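Long-range contact in aminopeptidase N family protein (Idiomarina loihiensis L2TR, PDB 4FGM), which is probably a zinc-dependent aminopeptidase of the M61 family, removing residues from the amino ends of peptides: residues 4-18 / 100-114. Numbering follows the deposited sequence.
Sequences YDITPIDLHGHLFNV and DQFQGFFNNTSLCLA
Tyr4 lies with one ring face against Cys112. From CB, chi1 of -66° puts CG beside the backbone N, where it meets Cys112 SG at 4.0 Å. CD1 meets both SG and CB of that cysteine, and CE1 sits 3.5 Å from Cys112 CB. Over this ring face Cys112 CB makes a CH-pi contact and SG a sulfur-aromatic one. At the tip, OH donates to Leu113 O at 2.6 Å, tilted 24° from the carbonyl plane, so the ring is held by both face and hydroxyl. Next along the hairpin, Ile6 CD1 fits among Leu111 CD2, Phe106 CE2 and Cys112 SG. Leu111 CD2 also lies over a face of Phe16, 4.1 Å from the ring centroid, while Phe16 CZ and CE2 meet Phe106 CD1 with the two ring planes at 73°. At the hairpin's loop, Leu11 O receives a CA-H...O contact from Asp100 CA, 3.3 Å. The hairpin of strands 2-10 and 15-22 packs its inward face on strand 103-106 and the short, weakly bonded helix 108-111 within the M61 N-terminal domain, with strands 123-127 and 81-91 flanking it and helix 160-163 beside Tyr4.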
ATOM      1  N   TYR A   4      15.082 -19.876  15.850  1.00 44.35           N
ATOM      2  CA  TYR A   4      14.276 -18.870  16.529  1.00 39.46           C
ATOM      3  C   TYR A   4      13.078 -19.509  17.220  1.00 39.23           C
ATOM      4  O   TYR A   4      12.337 -20.264  16.604  1.00 39.46           O
ATOM      5  CB  TYR A   4      13.765 -17.836  15.518  1.00 39.53           C
ATOM      6  CG  TYR A   4      14.839 -16.995  14.870  1.00 42.73           C
ATOM      7  CD1 TYR A   4      15.288 -15.823  15.468  1.00 40.64           C
ATOM      8  CD2 TYR A   4      15.398 -17.364  13.653  1.00 40.33           C
ATOM      9  CE1 TYR A   4      16.265 -15.037  14.867  1.00 42.67           C
ATOM     10  CE2 TYR A   4      16.378 -16.585  13.045  1.00 42.11           C
ATOM     11  CZ  TYR A   4      16.806 -15.424  13.657  1.00 42.36           C
ATOM     12  OH  TYR A   4      17.784 -14.656  13.066  1.00 42.37           O
ATOM     13  N   ASP A   5      12.898 -19.215  18.501  1.00 39.57           N
ATOM     14  CA  ASP A   5      11.749 -19.729  19.241  1.00 46.58           C
ATOM     15  C   ASP A   5      10.876 -18.553  19.634  1.00 46.57           C
ATOM     16  O   ASP A   5      11.339 -17.631  20.310  1.00 47.16           O
ATOM     17  CB  ASP A   5      12.175 -20.480  20.500  1.00 40.42           C
ATOM     18  CG  ASP A   5      12.540 -21.909  20.216  1.00 42.60           C
ATOM     19  OD1 ASP A   5      13.732 -22.174  19.945  1.00 45.55           O
ATOM     20  OD2 ASP A   5      11.626 -22.764  20.244  1.00 46.16           O
ATOM     21  N   ILE A   6       9.620 -18.578  19.199  1.00 41.94           N
ATOM     22  CA  ILE A   6       8.696 -17.497  19.520  1.00 39.81           C
ATOM     23  C   ILE A   6       7.462 -17.982  20.257  1.00 38.12           C
ATOM     24  O   ILE A   6       6.844 -18.995  19.888  1.00 38.13           O
ATOM     25  CB  ILE A   6       8.227 -16.749  18.250  1.00 39.64           C
ATOM     26  CG1 ILE A   6       9.421 -16.113  17.536  1.00 46.01           C
ATOM     27  CG2 ILE A   6       7.231 -15.673  18.627  1.00 28.62           C
ATOM     28  CD1 ILE A   6       9.074 -15.526  16.178  1.00 45.85           C
ATOM     29  N   THR A   7       7.102 -17.248  21.300  1.00 36.74           N
ATOM     30  CA  THR A   7       5.925 -17.588  22.077  1.00 40.44           C
ATOM     31  C   THR A   7       5.152 -16.326  22.429  1.00 40.33           C
ATOM     32  O   THR A   7       5.731 -15.357  22.918  1.00 38.84           O
ATOM     33  CB  THR A   7       6.312 -18.319  23.399  1.00 43.38           C
ATOM     34  OG1 THR A   7       7.078 -19.492  23.096  1.00 45.91           O
ATOM     35  CG2 THR A   7       5.070 -18.723  24.177  1.00 32.56           C
ATOM     36  N   PRO A   8       3.842 -16.302  22.143  1.00 43.04           N
ATOM     37  CA  PRO A   8       3.025 -15.127  22.473  1.00 41.80           C
ATOM     38  C   PRO A   8       2.779 -15.333  23.966  1.00 44.52           C
ATOM     39  O   PRO A   8       1.707 -15.777  24.369  1.00 44.83           O
ATOM     40  CB  PRO A   8       1.751 -15.345  21.655  1.00 39.56           C
ATOM     41  CG  PRO A   8       2.181 -16.260  20.551  1.00 36.71           C
ATOM     42  CD  PRO A   8       3.105 -17.213  21.254  1.00 39.38           C
ATOM     43  N   ILE A   9       3.781 -15.015  24.777  1.00 40.49           N
ATOM     44  CA  ILE A   9       3.720 -15.251  26.213  1.00 41.84           C
ATOM     45  C   ILE A   9       2.792 -14.412  27.081  1.00 44.94           C
ATOM     46  O   ILE A   9       2.253 -14.910  28.068  1.00 45.77           O
ATOM     47  CB  ILE A   9       5.156 -15.183  26.828  1.00 36.42           C
ATOM     48  CG1 ILE A   9       5.187 -15.920  28.166  1.00 43.33           C
ATOM     49  CG2 ILE A   9       5.592 -13.730  27.009  1.00 32.78           C
ATOM     50  CD1 ILE A   9       5.056 -17.428  28.027  1.00 41.49           C
ATOM     51  N   ASP A  10       2.606 -13.144  26.734  1.00 43.09           N
ATOM     52  CA  ASP A  10       1.769 -12.270  27.541  1.00 39.46           C
ATOM     53  C   ASP A  10       0.753 -11.519  26.691  1.00 40.32           C
ATOM     54  O   ASP A  10       1.053 -10.464  26.126  1.00 43.87           O
ATOM     55  CB  ASP A  10       2.656 -11.276  28.297  1.00 41.48           C
ATOM     56  CG  ASP A  10       1.907 -10.552  29.411  1.00 43.55           C
ATOM     57  OD1 ASP A  10       0.659 -10.464  29.329  1.00 46.37           O
ATOM     58  OD2 ASP A  10       2.569 -10.065  30.356  1.00 42.52           O
ATOM     59  N   LEU A  11      -0.456 -12.060  26.621  1.00 37.98           N
ATOM     60  CA  LEU A  11      -1.526 -11.460  25.836  1.00 39.18           C
ATOM     61  C   LEU A  11      -1.980 -10.080  26.309  1.00 44.26           C
ATOM     62  O   LEU A  11      -2.154  -9.169  25.497  1.00 42.74           O
ATOM     63  CB  LEU A  11      -2.708 -12.427  25.786  1.00 36.60           C
ATOM     64  CG  LEU A  11      -2.752 -13.395  24.596  1.00 36.99           C
ATOM     65  CD1 LEU A  11      -1.366 -13.725  24.093  1.00 29.94           C
ATOM     66  CD2 LEU A  11      -3.496 -14.644  25.005  1.00 33.47           C
ATOM     67  N   HIS A  12      -2.167  -9.914  27.615  1.00 40.47           N
ATOM     68  CA  HIS A  12      -2.604  -8.624  28.139  1.00 43.67           C
ATOM     69  C   HIS A  12      -1.489  -7.582  28.106  1.00 45.52           C
ATOM     70  O   HIS A  12      -1.760  -6.378  28.000  1.00 39.91           O
ATOM     71  CB  HIS A  12      -3.138  -8.778  29.565  1.00 41.32           C
ATOM     72  CG  HIS A  12      -4.405  -9.571  29.647  1.00 50.30           C
ATOM     73  ND1 HIS A  12      -5.077  -9.783  30.833  1.00 52.98           N
ATOM     74  CD2 HIS A  12      -5.121 -10.209  28.691  1.00 50.96           C
ATOM     75  CE1 HIS A  12      -6.150 -10.517  30.602  1.00 48.38           C
ATOM     76  NE2 HIS A  12      -6.200 -10.790  29.310  1.00 46.60           N
ATOM     77  N   GLY A  13      -0.242  -8.047  28.199  1.00 37.62           N
ATOM     78  CA  GLY A  13       0.891  -7.143  28.152  1.00 32.57           C
ATOM     79  C   GLY A  13       1.405  -6.908  26.730  1.00 37.14           C
ATOM     80  O   GLY A  13       2.299  -6.086  26.512  1.00 37.00           O
ATOM     81  N   HIS A  14       0.843  -7.624  25.756  1.00 35.29           N
ATOM     82  CA  HIS A  14       1.253  -7.483  24.358  1.00 37.21           C
ATOM     83  C   HIS A  14       2.747  -7.793  24.204  1.00 38.75           C
ATOM     84  O   HIS A  14       3.490  -7.041  23.579  1.00 37.81           O
ATOM     85  CB  HIS A  14       0.979  -6.054  23.867  1.00 32.89           C
ATOM     86  CG  HIS A  14      -0.310  -5.481  24.370  1.00 44.22           C
ATOM     87  ND1 HIS A  14      -1.520  -6.119  24.214  1.00 43.30           N
ATOM     88  CD2 HIS A  14      -0.566  -4.345  25.060  1.00 39.72           C
ATOM     89  CE1 HIS A  14      -2.470  -5.401  24.789  1.00 36.33           C
ATOM     90  NE2 HIS A  14      -1.917  -4.323  25.310  1.00 39.79           N
ATOM     91  N   LEU A  15       3.181  -8.913  24.766  1.00 40.68           N
ATOM     92  CA  LEU A  15       4.582  -9.283  24.700  1.00 40.61           C
ATOM     93  C   LEU A  15       4.842 -10.674  24.155  1.00 41.28           C
ATOM     94  O   LEU A  15       4.221 -11.647  24.578  1.00 41.58           O
ATOM     95  CB  LEU A  15       5.208  -9.181  26.094  1.00 41.80           C
ATOM     96  CG  LEU A  15       5.316  -7.789  26.731  1.00 38.99           C
ATOM     97  CD1 LEU A  15       5.547  -7.924  28.225  1.00 37.07           C
ATOM     98  CD2 LEU A  15       6.449  -7.018  26.072  1.00 37.13           C
ATOM     99  N   PHE A  16       5.763 -10.763  23.202  1.00 41.59           N
ATOM    100  CA  PHE A  16       6.150 -12.050  22.650  1.00 38.49           C
ATOM    101  C   PHE A  16       7.484 -12.372  23.329  1.00 34.84           C
ATOM    102  O   PHE A  16       8.274 -11.461  23.596  1.00 38.15           O
ATOM    103  CB  PHE A  16       6.423 -11.970  21.142  1.00 34.50           C
ATOM    104  CG  PHE A  16       5.199 -11.892  20.274  1.00 36.79           C
ATOM    105  CD1 PHE A  16       4.680 -10.663  19.881  1.00 33.63           C
ATOM    106  CD2 PHE A  16       4.608 -13.056  19.784  1.00 36.62           C
ATOM    107  CE1 PHE A  16       3.588 -10.590  18.991  1.00 34.61           C
ATOM    108  CE2 PHE A  16       3.527 -12.999  18.903  1.00 36.49           C
ATOM    109  CZ  PHE A  16       3.014 -11.755  18.505  1.00 32.43           C
ATOM    110  N   ASN A  17       7.730 -13.642  23.638  1.00 33.76           N
ATOM    111  CA  ASN A  17       9.022 -14.027  24.197  1.00 32.81           C
ATOM    112  C   ASN A  17       9.759 -14.559  22.989  1.00 41.05           C
ATOM    113  O   ASN A  17       9.182 -15.296  22.187  1.00 46.31           O
ATOM    114  CB  ASN A  17       8.911 -15.152  25.227  1.00 30.89           C
ATOM    115  CG  ASN A  17       8.840 -14.636  26.647  1.00 44.94           C
ATOM    116  OD1 ASN A  17       8.842 -13.421  26.886  1.00 50.13           O
ATOM    117  ND2 ASN A  17       8.779 -15.557  27.603  1.00 47.46           N
ATOM    118  N   VAL A  18      11.020 -14.182  22.845  1.00 37.40           N
ATOM    119  CA  VAL A  18      11.801 -14.648  21.710  1.00 37.53           C
ATOM    120  C   VAL A  18      13.161 -15.173  22.147  1.00 44.51           C
ATOM    121  O   VAL A  18      13.834 -14.576  22.996  1.00 45.04           O
ATOM    122  CB  VAL A  18      12.018 -13.523  20.671  1.00 40.61           C
ATOM    123  CG1 VAL A  18      12.759 -14.070  19.467  1.00 40.10           C
ATOM    124  CG2 VAL A  18      10.679 -12.936  20.243  1.00 38.95           C
ATOM    125  N   ASP A 100      -2.902  -9.195  21.464  1.00 31.27           N
ATOM    126  CA  ASP A 100      -3.798  -8.976  22.602  1.00 36.61           C
ATOM    127  C   ASP A 100      -4.526 -10.306  22.845  1.00 39.57           C
ATOM    128  O   ASP A 100      -4.101 -11.336  22.302  1.00 36.11           O
ATOM    129  CB  ASP A 100      -4.771  -7.807  22.365  1.00 33.28           C
ATOM    130  CG  ASP A 100      -5.763  -8.061  21.244  1.00 40.21           C
ATOM    131  OD1 ASP A 100      -5.839  -9.197  20.722  1.00 41.27           O
ATOM    132  OD2 ASP A 100      -6.488  -7.103  20.895  1.00 39.91           O
ATOM    133  N   GLN A 101      -5.594 -10.317  23.636  1.00 36.38           N
ATOM    134  CA  GLN A 101      -6.271 -11.581  23.916  1.00 39.91           C
ATOM    135  C   GLN A 101      -7.210 -12.047  22.807  1.00 41.46           C
ATOM    136  O   GLN A 101      -7.887 -13.069  22.949  1.00 44.12           O
ATOM    137  CB  GLN A 101      -7.045 -11.515  25.249  1.00 37.18           C
ATOM    138  CG  GLN A 101      -8.269 -10.584  25.260  1.00 39.39           C
ATOM    139  CD  GLN A 101      -7.920  -9.138  25.585  1.00 38.61           C
ATOM    140  OE1 GLN A 101      -7.049  -8.538  24.958  1.00 38.86           O
ATOM    141  NE2 GLN A 101      -8.608  -8.572  26.571  1.00 33.75           N
ATOM    142  N   PHE A 102      -7.245 -11.323  21.696  1.00 37.96           N
ATOM    143  CA  PHE A 102      -8.133 -11.715  20.606  1.00 38.81           C
ATOM    144  C   PHE A 102      -7.385 -12.164  19.358  1.00 39.87           C
ATOM    145  O   PHE A 102      -7.889 -12.976  18.583  1.00 38.25           O
ATOM    146  CB  PHE A 102      -9.081 -10.558  20.263  1.00 38.35           C
ATOM    147  CG  PHE A 102      -9.874 -10.055  21.443  1.00 35.93           C
ATOM    148  CD1 PHE A 102     -10.855 -10.849  22.028  1.00 32.91           C
ATOM    149  CD2 PHE A 102      -9.625  -8.793  21.978  1.00 30.88           C
ATOM    150  CE1 PHE A 102     -11.580 -10.396  23.138  1.00 35.92           C
ATOM    151  CE2 PHE A 102     -10.338  -8.327  23.082  1.00 33.68           C
ATOM    152  CZ  PHE A 102     -11.322  -9.129  23.667  1.00 32.48           C
ATOM    153  N   GLN A 103      -6.182 -11.640  19.157  1.00 43.92           N
ATOM    154  CA  GLN A 103      -5.416 -12.020  17.977  1.00 39.71           C
ATOM    155  C   GLN A 103      -3.944 -11.652  18.093  1.00 39.60           C
ATOM    156  O   GLN A 103      -3.534 -10.931  19.004  1.00 41.25           O
ATOM    157  CB  GLN A 103      -6.014 -11.355  16.728  1.00 38.87           C
ATOM    158  CG  GLN A 103      -5.686  -9.861  16.575  1.00 43.14           C
ATOM    159  CD  GLN A 103      -6.467  -9.188  15.447  1.00 47.75           C
ATOM    160  OE1 GLN A 103      -6.696  -9.777  14.381  1.00 46.47           O
ATOM    161  NE2 GLN A 103      -6.871  -7.945  15.674  1.00 50.71           N
ATOM    162  N   GLY A 104      -3.161 -12.163  17.151  1.00 30.32           N
ATOM    163  CA  GLY A 104      -1.746 -11.881  17.108  1.00 27.11           C
ATOM    164  C   GLY A 104      -1.287 -11.797  15.663  1.00 30.91           C
ATOM    165  O   GLY A 104      -1.733 -12.560  14.803  1.00 36.83           O
ATOM    166  N   PHE A 105      -0.401 -10.851  15.390  1.00 32.48           N
ATOM    167  CA  PHE A 105       0.146 -10.677  14.052  1.00 35.29           C
ATOM    168  C   PHE A 105       1.584 -10.203  14.195  1.00 34.09           C
ATOM    169  O   PHE A 105       1.899  -9.449  15.116  1.00 38.69           O
ATOM    170  CB  PHE A 105      -0.642  -9.626  13.270  1.00 31.74           C
ATOM    171  CG  PHE A 105      -0.003  -9.252  11.959  1.00 34.59           C
ATOM    172  CD1 PHE A 105      -0.133 -10.078  10.840  1.00 30.33           C
ATOM    173  CD2 PHE A 105       0.792  -8.111  11.860  1.00 34.79           C
ATOM    174  CE1 PHE A 105       0.514  -9.771   9.642  1.00 38.65           C
ATOM    175  CE2 PHE A 105       1.446  -7.797  10.663  1.00 39.85           C
ATOM    176  CZ  PHE A 105       1.309  -8.630   9.556  1.00 40.59           C
ATOM    177  N   PHE A 106       2.460 -10.643  13.295  1.00 33.43           N
ATOM    178  CA  PHE A 106       3.846 -10.196  13.356  1.00 32.10           C
ATOM    179  C   PHE A 106       4.669 -10.452  12.107  1.00 37.02           C
ATOM    180  O   PHE A 106       4.426 -11.397  11.355  1.00 46.59           O
ATOM    181  CB  PHE A 106       4.584 -10.790  14.577  1.00 34.23           C
ATOM    182  CG  PHE A 106       4.786 -12.295  14.528  1.00 36.39           C
ATOM    183  CD1 PHE A 106       3.901 -13.152  15.175  1.00 37.84           C
ATOM    184  CD2 PHE A 106       5.872 -12.847  13.851  1.00 31.82           C
ATOM    185  CE1 PHE A 106       4.097 -14.534  15.165  1.00 37.63           C
ATOM    186  CE2 PHE A 106       6.081 -14.227  13.830  1.00 40.07           C
ATOM    187  CZ  PHE A 106       5.185 -15.075  14.487  1.00 40.87           C
ATOM    188  N   ASN A 107       5.641  -9.573  11.903  1.00 36.28           N
ATOM    189  CA  ASN A 107       6.585  -9.657  10.805  1.00 31.35           C
ATOM    190  C   ASN A 107       7.896  -9.940  11.520  1.00 39.53           C
ATOM    191  O   ASN A 107       8.182  -9.347  12.567  1.00 36.47           O
ATOM    192  CB  ASN A 107       6.679  -8.321  10.073  1.00 37.01           C
ATOM    193  CG  ASN A 107       5.476  -8.052   9.202  1.00 41.63           C
ATOM    194  OD1 ASN A 107       5.332  -8.632   8.122  1.00 42.22           O
ATOM    195  ND2 ASN A 107       4.595  -7.179   9.671  1.00 33.22           N
ATOM    196  N   ASN A 108       8.703 -10.831  10.967  1.00 38.81           N
ATOM    197  CA  ASN A 108       9.953 -11.163  11.618  1.00 37.70           C
ATOM    198  C   ASN A 108      10.989 -10.051  11.623  1.00 37.79           C
ATOM    199  O   ASN A 108      12.015 -10.157  12.301  1.00 45.41           O
ATOM    200  CB  ASN A 108      10.488 -12.474  11.053  1.00 34.59           C
ATOM    201  CG  ASN A 108       9.588 -13.643  11.424  1.00 41.95           C
ATOM    202  OD1 ASN A 108       9.230 -13.792  12.586  1.00 38.52           O
ATOM    203  ND2 ASN A 108       9.208 -14.462  10.443  1.00 38.06           N
ATOM    204  N   THR A 109      10.719  -8.976  10.887  1.00 34.77           N
ATOM    205  CA  THR A 109      11.617  -7.820  10.899  1.00 37.87           C
ATOM    206  C   THR A 109      11.508  -7.204  12.293  1.00 36.48           C
ATOM    207  O   THR A 109      12.412  -6.511  12.744  1.00 42.83           O
ATOM    208  CB  THR A 109      11.192  -6.726   9.892  1.00 36.12           C
ATOM    209  OG1 THR A 109       9.764  -6.723   9.774  1.00 42.02           O
ATOM    210  CG2 THR A 109      11.841  -6.941   8.526  1.00 30.82           C
ATOM    211  N   SER A 110      10.390  -7.459  12.971  1.00 35.29           N
ATOM    212  CA  SER A 110      10.165  -6.925  14.312  1.00 45.41           C
ATOM    213  C   SER A 110      10.532  -7.895  15.433  1.00 41.72           C
ATOM    214  O   SER A 110      10.875  -7.471  16.530  1.00 43.17           O
ATOM    215  CB  SER A 110       8.694  -6.512  14.495  1.00 40.27           C
ATOM    216  OG  SER A 110       8.399  -5.304  13.821  1.00 48.66           O
ATOM    217  N   LEU A 111      10.458  -9.192  15.161  1.00 39.26           N
ATOM    218  CA  LEU A 111      10.742 -10.183  16.194  1.00 41.38           C
ATOM    219  C   LEU A 111      12.087 -10.908  16.173  1.00 40.79           C
ATOM    220  O   LEU A 111      12.623 -11.246  17.225  1.00 43.22           O
ATOM    221  CB  LEU A 111       9.624 -11.234  16.206  1.00 39.85           C
ATOM    222  CG  LEU A 111       8.395 -10.926  17.076  1.00 40.03           C
ATOM    223  CD1 LEU A 111       7.749  -9.625  16.638  1.00 39.23           C
ATOM    224  CD2 LEU A 111       7.412 -12.066  16.983  1.00 40.81           C
ATOM    225  N   CYS A 112      12.643 -11.122  14.986  1.00 44.10           N
ATOM    226  CA  CYS A 112      13.883 -11.879  14.855  1.00 38.03           C
ATOM    227  C   CYS A 112      15.181 -11.157  14.546  1.00 40.01           C
ATOM    228  O   CYS A 112      15.401 -10.725  13.411  1.00 38.17           O
ATOM    229  CB  CYS A 112      13.679 -12.962  13.797  1.00 33.51           C
ATOM    230  SG  CYS A 112      12.295 -14.029  14.155  1.00 41.76           S
ATOM    231  N   LEU A 113      16.056 -11.057  15.541  1.00 35.53           N
ATOM    232  CA  LEU A 113      17.354 -10.422  15.329  1.00 39.07           C
ATOM    233  C   LEU A 113      18.162 -11.235  14.318  1.00 44.38           C
ATOM    234  O   LEU A 113      18.137 -12.464  14.330  1.00 35.96           O
ATOM    235  CB  LEU A 113      18.138 -10.344  16.638  1.00 39.58           C
ATOM    236  CG  LEU A 113      17.628  -9.370  17.699  1.00 42.68           C
ATOM    237  CD1 LEU A 113      18.479  -9.506  18.948  1.00 42.55           C
ATOM    238  CD2 LEU A 113      17.684  -7.946  17.165  1.00 30.39           C
ATOM    239  N   ALA A 114      18.868 -10.545  13.433  1.00 43.53           N
ATOM    240  CA  ALA A 114      19.695 -11.216  12.435  1.00 41.20           C
ATOM    241  C   ALA A 114      21.083 -11.451  13.034  1.00 42.79           C
ATOM    242  O   ALA A 114      21.587 -10.618  13.792  1.00 44.13           O
ATOM    243  CB  ALA A 114      19.810 -10.353  11.186  1.00 35.11           C
TER